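Local coordinates for hypothetical protein (Staphylococcus aureus subsp. aureus, PDB 2IL5) that is of unknown function but belongs to the Activator of Hsp90 ATPase homolog 1-like family, whose relatives share the Bet v 1-like helix-grip fold, at residues E10-E15 against L137-K142; Y124-E129 against K144-A149. All coordinates share one frame; numbering follows the deposited sequence.

Contact 1: residues E10-E15 against L137-K142; sequences ENEHVE and LEYKQK
Glu-12 and Tyr-139 are the residues whose backbones come nearest, with 9.4 Å between their CA atoms. Residues 137-142 form a turn and a half near the start of helix 136-166. Residues 10-15 lead from a loop into the first strand of the sheet. The Tyr-139 side chain spans most of the gap. Its CG lies anti to the backbone N (chi1 -167°), and the ring reaches out to the strand. The phenol oxygen ends beside the peptide between Asn-11 and Glu-12. There Glu-12 N donates a hydrogen bond to Tyr-139 OH, 3.0 Å long and fairly straight at 163°. The same hydroxyl also bonds to Val-128 O, so two backbone groups fix the end of the ring. The extended side chain of Glu-12 slants across the ring's CE2 edge, with carboxylate OE2 near the ring plane. Its CD is 3.6 Å from Tyr-139 CE2, and the carboxylate plane is turned 73° from that of the ring. The charge of Glu-12 is met by Lys-143, one residue beyond the helical segment, through a salt bridge from OE1. The contact ties edge strand 12-22 to the start of the C-terminal helix, consistent with the helix-grip fold of Bet v 1 relatives. Strand 118-128 pairs with strand 12-22 between Glu-12 and Val-128, and Phe-134, in the loop before helix 136-166, packs on Tyr-139.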
ATOM      1  N   GLU A  10      21.151   9.508   9.860  1.00 59.37           N
ATOM      2  CA  GLU A  10      21.761   8.246   9.413  1.00 56.88           C
ATOM      3  C   GLU A  10      20.771   7.183   8.888  1.00 55.16           C
ATOM      4  O   GLU A  10      21.182   6.171   8.323  1.00 54.60           O
ATOM      5  CB  GLU A  10      22.682   7.693  10.511  1.00 56.77           C
ATOM      6  CG  GLU A  10      23.924   8.568  10.736  1.00 57.73           C
ATOM      7  CD  GLU A  10      24.942   7.970  11.708  1.00 59.28           C
ATOM      8  OE1 GLU A  10      24.877   6.754  11.997  1.00 60.63           O
ATOM      9  OE2 GLU A  10      25.821   8.722  12.182  1.00 59.99           O
ATOM     10  N   ASN A  11      19.481   7.429   9.084  1.00 52.80           N
ATOM     11  CA  ASN A  11      18.431   6.559   8.595  1.00 51.47           C
ATOM     12  C   ASN A  11      18.286   6.728   7.097  1.00 50.19           C
ATOM     13  O   ASN A  11      18.252   7.869   6.611  1.00 50.84           O
ATOM     14  CB  ASN A  11      17.106   6.901   9.249  1.00 51.70           C
ATOM     15  CG  ASN A  11      17.044   6.519  10.730  1.00 54.35           C
ATOM     16  OD1 ASN A  11      17.921   5.832  11.276  1.00 53.07           O
ATOM     17  ND2 ASN A  11      15.977   6.966  11.385  1.00 57.87           N
ATOM     18  N   GLU A  12      18.209   5.604   6.376  1.00 47.47           N
ATOM     19  CA  GLU A  12      18.111   5.605   4.913  1.00 44.76           C
ATOM     20  C   GLU A  12      16.815   4.948   4.525  1.00 42.70           C
ATOM     21  O   GLU A  12      16.223   4.230   5.326  1.00 40.93           O
ATOM     22  CB  GLU A  12      19.267   4.840   4.254  1.00 44.48           C
ATOM     23  CG  GLU A  12      20.632   5.403   4.536  1.00 46.92           C
ATOM     24  CD  GLU A  12      21.750   4.384   4.310  1.00 51.15           C
ATOM     25  OE1 GLU A  12      21.529   3.351   3.646  1.00 51.83           O
ATOM     26  OE2 GLU A  12      22.874   4.623   4.796  1.00 55.51           O
ATOM     27  N   HIS A  13      16.405   5.202   3.279  1.00 41.06           N
ATOM     28  CA  HIS A  13      15.162   4.727   2.732  1.00 40.81           C
ATOM     29  C   HIS A  13      15.344   3.384   2.050  1.00 40.12           C
ATOM     30  O   HIS A  13      16.356   3.139   1.428  1.00 39.97           O
ATOM     31  CB  HIS A  13      14.641   5.718   1.688  1.00 41.05           C
ATOM     32  CG  HIS A  13      14.244   7.054   2.253  1.00 44.24           C
ATOM     33  ND1 HIS A  13      13.039   7.270   2.893  1.00 47.67           N
ATOM     34  CD2 HIS A  13      14.866   8.256   2.219  1.00 48.19           C
ATOM     35  CE1 HIS A  13      12.957   8.535   3.262  1.00 47.08           C
ATOM     36  NE2 HIS A  13      14.048   9.157   2.859  1.00 49.12           N
ATOM     37  N   VAL A  14      14.360   2.504   2.166  1.00 40.02           N
ATOM     38  CA  VAL A  14      14.222   1.503   1.141  1.00 40.10           C
ATOM     39  C   VAL A  14      13.090   1.911   0.183  1.00 39.82           C
ATOM     40  O   VAL A  14      12.109   2.548   0.587  1.00 39.40           O
ATOM     41  CB  VAL A  14      14.120   0.041   1.657  1.00 39.95           C
ATOM     42  CG1 VAL A  14      15.258  -0.262   2.656  1.00 40.63           C
ATOM     43  CG2 VAL A  14      12.821  -0.228   2.258  1.00 40.94           C
ATOM     44  N   GLU A  15      13.268   1.508  -1.075  1.00 39.40           N
ATOM     45  CA  GLU A  15      12.331   1.746  -2.112  1.00 40.22           C
ATOM     46  C   GLU A  15      11.887   0.457  -2.765  1.00 41.25           C
ATOM     47  O   GLU A  15      12.706  -0.372  -3.149  1.00 41.87           O
ATOM     48  CB  GLU A  15      12.932   2.723  -3.137  1.00 38.94           C
ATOM     49  CG  GLU A  15      13.221   4.056  -2.494  1.00 37.27           C
ATOM     50  CD  GLU A  15      13.933   5.015  -3.388  1.00 39.30           C
ATOM     51  OE1 GLU A  15      15.119   4.802  -3.675  1.00 39.85           O
ATOM     52  OE2 GLU A  15      13.312   6.015  -3.806  1.00 39.91           O
ATOM     53  N   LEU A 137      27.586  -3.194   7.315  1.00 49.38           N
ATOM     54  CA  LEU A 137      27.052  -4.442   6.805  1.00 50.66           C
ATOM     55  C   LEU A 137      25.754  -4.811   7.480  1.00 50.06           C
ATOM     56  O   LEU A 137      24.793  -5.204   6.825  1.00 51.84           O
ATOM     57  CB  LEU A 137      28.093  -5.559   7.000  1.00 51.12           C
ATOM     58  CG  LEU A 137      27.809  -6.846   6.227  1.00 54.95           C
ATOM     59  CD1 LEU A 137      27.691  -6.577   4.718  1.00 55.95           C
ATOM     60  CD2 LEU A 137      28.869  -7.913   6.531  1.00 59.16           C
ATOM     61  N   GLU A 138      25.716  -4.698   8.792  1.00 50.13           N
ATOM     62  CA  GLU A 138      24.503  -4.995   9.536  1.00 50.55           C
ATOM     63  C   GLU A 138      23.327  -4.133   9.107  1.00 50.08           C
ATOM     64  O   GLU A 138      22.222  -4.637   9.011  1.00 51.25           O
ATOM     65  CB  GLU A 138      24.724  -4.874  11.054  1.00 50.85           C
ATOM     66  CG  GLU A 138      25.660  -5.904  11.604  1.00 51.22           C
ATOM     67  CD  GLU A 138      26.078  -5.614  13.022  1.00 53.40           C
ATOM     68  OE1 GLU A 138      26.226  -4.446  13.387  1.00 56.29           O
ATOM     69  OE2 GLU A 138      26.286  -6.569  13.778  1.00 56.34           O
ATOM     70  N   TYR A 139      23.571  -2.852   8.868  1.00 49.60           N
ATOM     71  CA  TYR A 139      22.547  -1.913   8.412  1.00 49.46           C
ATOM     72  C   TYR A 139      22.027  -2.236   7.008  1.00 49.26           C
ATOM     73  O   TYR A 139      20.820  -2.201   6.721  1.00 48.52           O
ATOM     74  CB  TYR A 139      23.102  -0.488   8.413  1.00 48.83           C
ATOM     75  CG  TYR A 139      21.984   0.498   8.255  1.00 49.62           C
ATOM     76  CD1 TYR A 139      20.760   0.288   8.917  1.00 49.46           C
ATOM     77  CD2 TYR A 139      22.096   1.596   7.399  1.00 49.65           C
ATOM     78  CE1 TYR A 139      19.710   1.135   8.753  1.00 48.10           C
ATOM     79  CE2 TYR A 139      21.037   2.469   7.247  1.00 52.03           C
ATOM     80  CZ  TYR A 139      19.847   2.220   7.937  1.00 50.33           C
ATOM     81  OH  TYR A 139      18.801   3.097   7.846  1.00 51.40           O
ATOM     82  N   LYS A 140      22.968  -2.540   6.130  1.00 49.16           N
ATOM     83  CA  LYS A 140      22.666  -2.957   4.812  1.00 49.58           C
ATOM     84  C   LYS A 140      21.841  -4.252   4.795  1.00 49.63           C
ATOM     85  O   LYS A 140      20.885  -4.346   4.037  1.00 49.87           O
ATOM     86  CB  LYS A 140      23.945  -3.025   3.990  1.00 50.94           C
ATOM     87  CG  LYS A 140      23.963  -4.074   2.878  1.00 54.49           C
ATOM     88  CD  LYS A 140      24.892  -3.634   1.708  1.00 61.68           C
ATOM     89  CE  LYS A 140      24.901  -4.706   0.610  1.00 65.36           C
ATOM     90  NZ  LYS A 140      25.181  -4.160  -0.744  1.00 68.00           N
ATOM     91  N   GLN A 141      22.186  -5.217   5.649  1.00 48.83           N
ATOM     92  CA  GLN A 141      21.404  -6.429   5.809  1.00 48.83           C
ATOM     93  C   GLN A 141      19.989  -6.209   6.344  1.00 47.73           C
ATOM     94  O   GLN A 141      19.072  -6.880   5.899  1.00 46.43           O
ATOM     95  CB  GLN A 141      22.189  -7.515   6.613  1.00 49.55           C
ATOM     96  CG  GLN A 141      23.539  -7.871   5.879  1.00 55.25           C
ATOM     97  CD  GLN A 141      24.549  -8.827   6.626  1.00 61.59           C
ATOM     98  OE1 GLN A 141      25.256  -9.615   5.959  1.00 61.75           O
ATOM     99  NE2 GLN A 141      24.643  -8.727   7.974  1.00 59.98           N
ATOM    100  N   LYS A 142      19.820  -5.304   7.322  1.00 48.09           N
ATOM    101  CA  LYS A 142      18.500  -4.930   7.837  1.00 47.82           C
ATOM    102  C   LYS A 142      17.605  -4.246   6.755  1.00 48.33           C
ATOM    103  O   LYS A 142      16.416  -4.482   6.728  1.00 48.65           O
ATOM    104  CB  LYS A 142      18.614  -3.981   9.036  1.00 48.40           C
ATOM    105  CG  LYS A 142      17.249  -3.636   9.648  1.00 45.93           C
ATOM    106  CD  LYS A 142      17.306  -2.702  10.831  1.00 51.02           C
ATOM    107  CE  LYS A 142      15.885  -2.388  11.381  1.00 50.69           C
ATOM    108  NZ  LYS A 142      15.974  -1.286  12.349  1.00 53.31           N
TER

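Contact 2: residues Y124-E129 against K144-A149; sequences YRSLVE and KEYHDA
Tyr-146 reaches from the helix to three residues of strand 118-128 that face it: Tyr-124, Ser-126 and Val-128. The tight part lies around its hydroxyl. Tyr-146 OH is 2.9 Å from Tyr-124 OH and 2.8 Å from Ser-126 OG, both hydrogen-bonding distances. The two tyrosine side chains cross at about a right angle, and Tyr-146 OH arrives at the edge of the Tyr-124 ring. Ser-126 CB lies in the plane of the Tyr-146 ring, at its edge, 3.6 Å from Tyr-146 CE2. With OG anti to the backbone N (chi1 -177°), Ser-126 turns its hydroxyl to this cluster. Asp-104 completes it, taking Ser-126 with OD1 and Tyr-124 with OD2. This carboxylate would probably polarise the hydroxyls of Tyr-124 and Ser-126, both buried. The strand and helix segments run roughly antiparallel, 148° between their directions, with 10.1 Å as the closest approach of their axes. This is the long C-terminal helix lying against the antiparallel sheet, as in the helix-grip fold of Bet v 1 relatives. Between the two segments, Val-128 adds one looser apolar touch, CG1 on Tyr-146 CD2 at 3.9 Å; Val-14 also packs there. The outer side of the helix carries its own polar group. Asp-148 OD1 accepts from Lys-144 NZ in a salt bridge of 3.1 Å and from His-147 ND1 at 3.3 Å, with OD1 in the plane of the imidazole.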
ATOM      1  N   TYR A 124       7.054   2.639  -3.556  1.00 42.17           N
ATOM      2  CA  TYR A 124       6.942   2.796  -2.127  1.00 42.77           C
ATOM      3  C   TYR A 124       8.287   3.173  -1.536  1.00 43.64           C
ATOM      4  O   TYR A 124       9.316   2.586  -1.906  1.00 43.37           O
ATOM      5  CB  TYR A 124       6.461   1.489  -1.531  1.00 42.39           C
ATOM      6  CG  TYR A 124       6.556   1.284  -0.018  1.00 43.43           C
ATOM      7  CD1 TYR A 124       5.553   1.740   0.847  1.00 43.75           C
ATOM      8  CD2 TYR A 124       7.632   0.557   0.536  1.00 45.01           C
ATOM      9  CE1 TYR A 124       5.599   1.480   2.234  1.00 41.24           C
ATOM     10  CE2 TYR A 124       7.722   0.321   1.922  1.00 42.38           C
ATOM     11  CZ  TYR A 124       6.705   0.760   2.758  1.00 46.34           C
ATOM     12  OH  TYR A 124       6.825   0.507   4.119  1.00 46.12           O
ATOM     13  N   ARG A 125       8.261   4.132  -0.608  1.00 43.61           N
ATOM     14  CA  ARG A 125       9.461   4.582   0.105  1.00 44.23           C
ATOM     15  C   ARG A 125       9.251   4.499   1.623  1.00 44.66           C
ATOM     16  O   ARG A 125       8.242   4.974   2.140  1.00 44.46           O
ATOM     17  CB  ARG A 125       9.824   5.986  -0.297  1.00 42.67           C
ATOM     18  CG  ARG A 125      11.222   6.319   0.129  1.00 46.18           C
ATOM     19  CD  ARG A 125      11.679   7.698  -0.239  1.00 43.03           C
ATOM     20  NE  ARG A 125      10.807   8.804   0.122  1.00 45.17           N
ATOM     21  CZ  ARG A 125      10.045   9.488  -0.749  1.00 49.39           C
ATOM     22  NH1 ARG A 125       9.943   9.137  -2.034  1.00 51.25           N
ATOM     23  NH2 ARG A 125       9.335  10.509  -0.333  1.00 50.10           N
ATOM     24  N   SER A 126      10.190   3.872   2.320  1.00 44.99           N
ATOM     25  CA  SER A 126      10.104   3.757   3.771  1.00 47.57           C
ATOM     26  C   SER A 126      11.453   3.945   4.436  1.00 48.00           C
ATOM     27  O   SER A 126      12.431   3.390   3.980  1.00 48.59           O
ATOM     28  CB  SER A 126       9.583   2.374   4.174  1.00 47.90           C
ATOM     29  OG  SER A 126       9.442   2.325   5.587  1.00 49.88           O
ATOM     30  N   LEU A 127      11.490   4.708   5.513  1.00 49.31           N
ATOM     31  CA  LEU A 127      12.737   4.990   6.238  1.00 51.49           C
ATOM     32  C   LEU A 127      13.070   3.862   7.150  1.00 51.70           C
ATOM     33  O   LEU A 127      12.223   3.482   7.951  1.00 53.65           O
ATOM     34  CB  LEU A 127      12.581   6.232   7.118  1.00 51.75           C
ATOM     35  CG  LEU A 127      13.197   7.486   6.579  1.00 53.14           C
ATOM     36  CD1 LEU A 127      12.902   8.566   7.568  1.00 58.57           C
ATOM     37  CD2 LEU A 127      14.719   7.314   6.426  1.00 56.70           C
ATOM     38  N   VAL A 128      14.261   3.291   7.029  1.00 52.12           N
ATOM     39  CA  VAL A 128      14.654   2.231   7.982  1.00 52.88           C
ATOM     40  C   VAL A 128      15.605   2.725   9.118  1.00 52.81           C
ATOM     41  O   VAL A 128      16.571   3.436   8.929  1.00 52.01           O
ATOM     42  CB  VAL A 128      14.872   0.790   7.329  1.00 53.26           C
ATOM     43  CG1 VAL A 128      14.956   0.855   5.822  1.00 54.29           C
ATOM     44  CG2 VAL A 128      16.008  -0.078   8.003  1.00 52.35           C
ATOM     45  N   GLU A 129      15.217   2.417  10.332  1.00 53.60           N
ATOM     46  CA  GLU A 129      15.943   2.938  11.469  1.00 54.17           C
ATOM     47  C   GLU A 129      17.265   2.188  11.630  1.00 52.34           C
ATOM     48  O   GLU A 129      17.325   0.940  11.555  1.00 51.67           O
ATOM     49  CB  GLU A 129      15.103   2.862  12.729  1.00 54.18           C
ATOM     50  CG  GLU A 129      15.252   4.071  13.615  1.00 60.48           C
ATOM     51  CD  GLU A 129      14.243   5.178  13.301  1.00 68.87           C
ATOM     52  OE1 GLU A 129      13.993   5.440  12.086  1.00 72.32           O
ATOM     53  OE2 GLU A 129      13.712   5.795  14.271  1.00 70.14           O
ATOM     54  N   LYS A 144      17.912  -4.719   3.386  1.00 49.13           N
ATOM     55  CA  LYS A 144      17.604  -5.781   2.469  1.00 50.85           C
ATOM     56  C   LYS A 144      16.447  -6.689   2.956  1.00 50.23           C
ATOM     57  O   LYS A 144      15.548  -6.986   2.184  1.00 50.99           O
ATOM     58  CB  LYS A 144      18.875  -6.579   2.154  1.00 51.85           C
ATOM     59  CG  LYS A 144      18.663  -7.822   1.307  1.00 54.14           C
ATOM     60  CD  LYS A 144      18.778  -7.564  -0.201  1.00 62.75           C
ATOM     61  CE  LYS A 144      17.477  -6.959  -0.814  1.00 65.84           C
ATOM     62  NZ  LYS A 144      17.110  -7.546  -2.159  1.00 63.04           N
ATOM     63  N   GLU A 145      16.481  -7.098   4.220  1.00 49.69           N
ATOM     64  CA  GLU A 145      15.423  -7.897   4.866  1.00 50.12           C
ATOM     65  C   GLU A 145      14.103  -7.140   4.856  1.00 48.60           C
ATOM     66  O   GLU A 145      13.047  -7.710   4.603  1.00 47.50           O
ATOM     67  CB  GLU A 145      15.781  -8.207   6.337  1.00 49.59           C
ATOM     68  CG  GLU A 145      16.411  -9.536   6.620  1.00 57.15           C
ATOM     69  CD  GLU A 145      17.545  -9.480   7.674  1.00 62.27           C
ATOM     70  OE1 GLU A 145      17.441  -8.745   8.702  1.00 63.98           O
ATOM     71  OE2 GLU A 145      18.560 -10.179   7.446  1.00 64.72           O
ATOM     72  N   TYR A 146      14.177  -5.872   5.225  1.00 47.78           N
ATOM     73  CA  TYR A 146      13.018  -4.975   5.213  1.00 48.29           C
ATOM     74  C   TYR A 146      12.407  -4.793   3.790  1.00 47.24           C
ATOM     75  O   TYR A 146      11.199  -4.930   3.619  1.00 48.18           O
ATOM     76  CB  TYR A 146      13.354  -3.613   5.889  1.00 48.59           C
ATOM     77  CG  TYR A 146      12.153  -2.737   5.984  1.00 51.35           C
ATOM     78  CD1 TYR A 146      11.128  -3.020   6.894  1.00 55.82           C
ATOM     79  CD2 TYR A 146      11.996  -1.655   5.122  1.00 55.01           C
ATOM     80  CE1 TYR A 146       9.989  -2.221   6.950  1.00 58.76           C
ATOM     81  CE2 TYR A 146      10.857  -0.859   5.156  1.00 57.06           C
ATOM     82  CZ  TYR A 146       9.861  -1.134   6.068  1.00 58.35           C
ATOM     83  OH  TYR A 146       8.743  -0.314   6.110  1.00 56.80           O
ATOM     84  N   HIS A 147      13.244  -4.541   2.793  1.00 45.91           N
ATOM     85  CA  HIS A 147      12.863  -4.481   1.405  1.00 45.53           C
ATOM     86  C   HIS A 147      12.162  -5.748   0.926  1.00 47.12           C
ATOM     87  O   HIS A 147      11.130  -5.659   0.261  1.00 47.16           O
ATOM     88  CB  HIS A 147      14.087  -4.241   0.517  1.00 45.14           C
ATOM     89  CG  HIS A 147      13.773  -4.222  -0.956  1.00 44.81           C
ATOM     90  ND1 HIS A 147      13.766  -5.365  -1.727  1.00 47.38           N
ATOM     91  CD2 HIS A 147      13.458  -3.203  -1.796  1.00 44.53           C
ATOM     92  CE1 HIS A 147      13.455  -5.055  -2.977  1.00 45.20           C
ATOM     93  NE2 HIS A 147      13.263  -3.752  -3.048  1.00 44.89           N
ATOM     94  N   ASP A 148      12.743  -6.917   1.211  1.00 46.93           N
ATOM     95  CA  ASP A 148      12.176  -8.183   0.762  1.00 47.35           C
ATOM     96  C   ASP A 148      10.838  -8.503   1.447  1.00 46.70           C
ATOM     97  O   ASP A 148       9.956  -9.106   0.826  1.00 48.00           O
ATOM     98  CB  ASP A 148      13.170  -9.349   0.976  1.00 48.03           C
ATOM     99  CG  ASP A 148      14.417  -9.236   0.106  1.00 50.24           C
ATOM    100  OD1 ASP A 148      14.447  -8.437  -0.869  1.00 56.43           O
ATOM    101  OD2 ASP A 148      15.374  -9.976   0.383  1.00 55.16           O
ATOM    102  N   ALA A 149      10.717  -8.133   2.716  1.00 45.26           N
ATOM    103  CA  ALA A 149       9.484  -8.247   3.472  1.00 45.60           C
ATOM    104  C   ALA A 149       8.361  -7.371   2.888  1.00 45.49           C
ATOM    105  O   ALA A 149       7.195  -7.796   2.808  1.00 45.63           O
ATOM    106  CB  ALA A 149       9.722  -7.879   4.973  1.00 44.95           C
TER

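How the contacts relate
Contacts 1 and 2 follow one another along helix 136-166, their centres about 8 Å apart. Each joins that helix to one of two neighbouring strands, 12-22 and 118-128, and their segments alternate along the chain. They meet around Val-128 and Glu-129. Here Tyr-139 OH of contact 1 lies 2.5 Å from Val-128 O of contact 2, a short, probable bond. Lys-142 NZ lies 2.7 Å from Glu-129 O, also a probable hydrogen bond. Val-14 of the first strand also touches Tyr-146. Contact 2 is the more buried, its centre about 13 Å from the centre of the chain, against about 21 Å for contact 1. A bound sodium ion is about 9 Å from the Tyr-124 side chain.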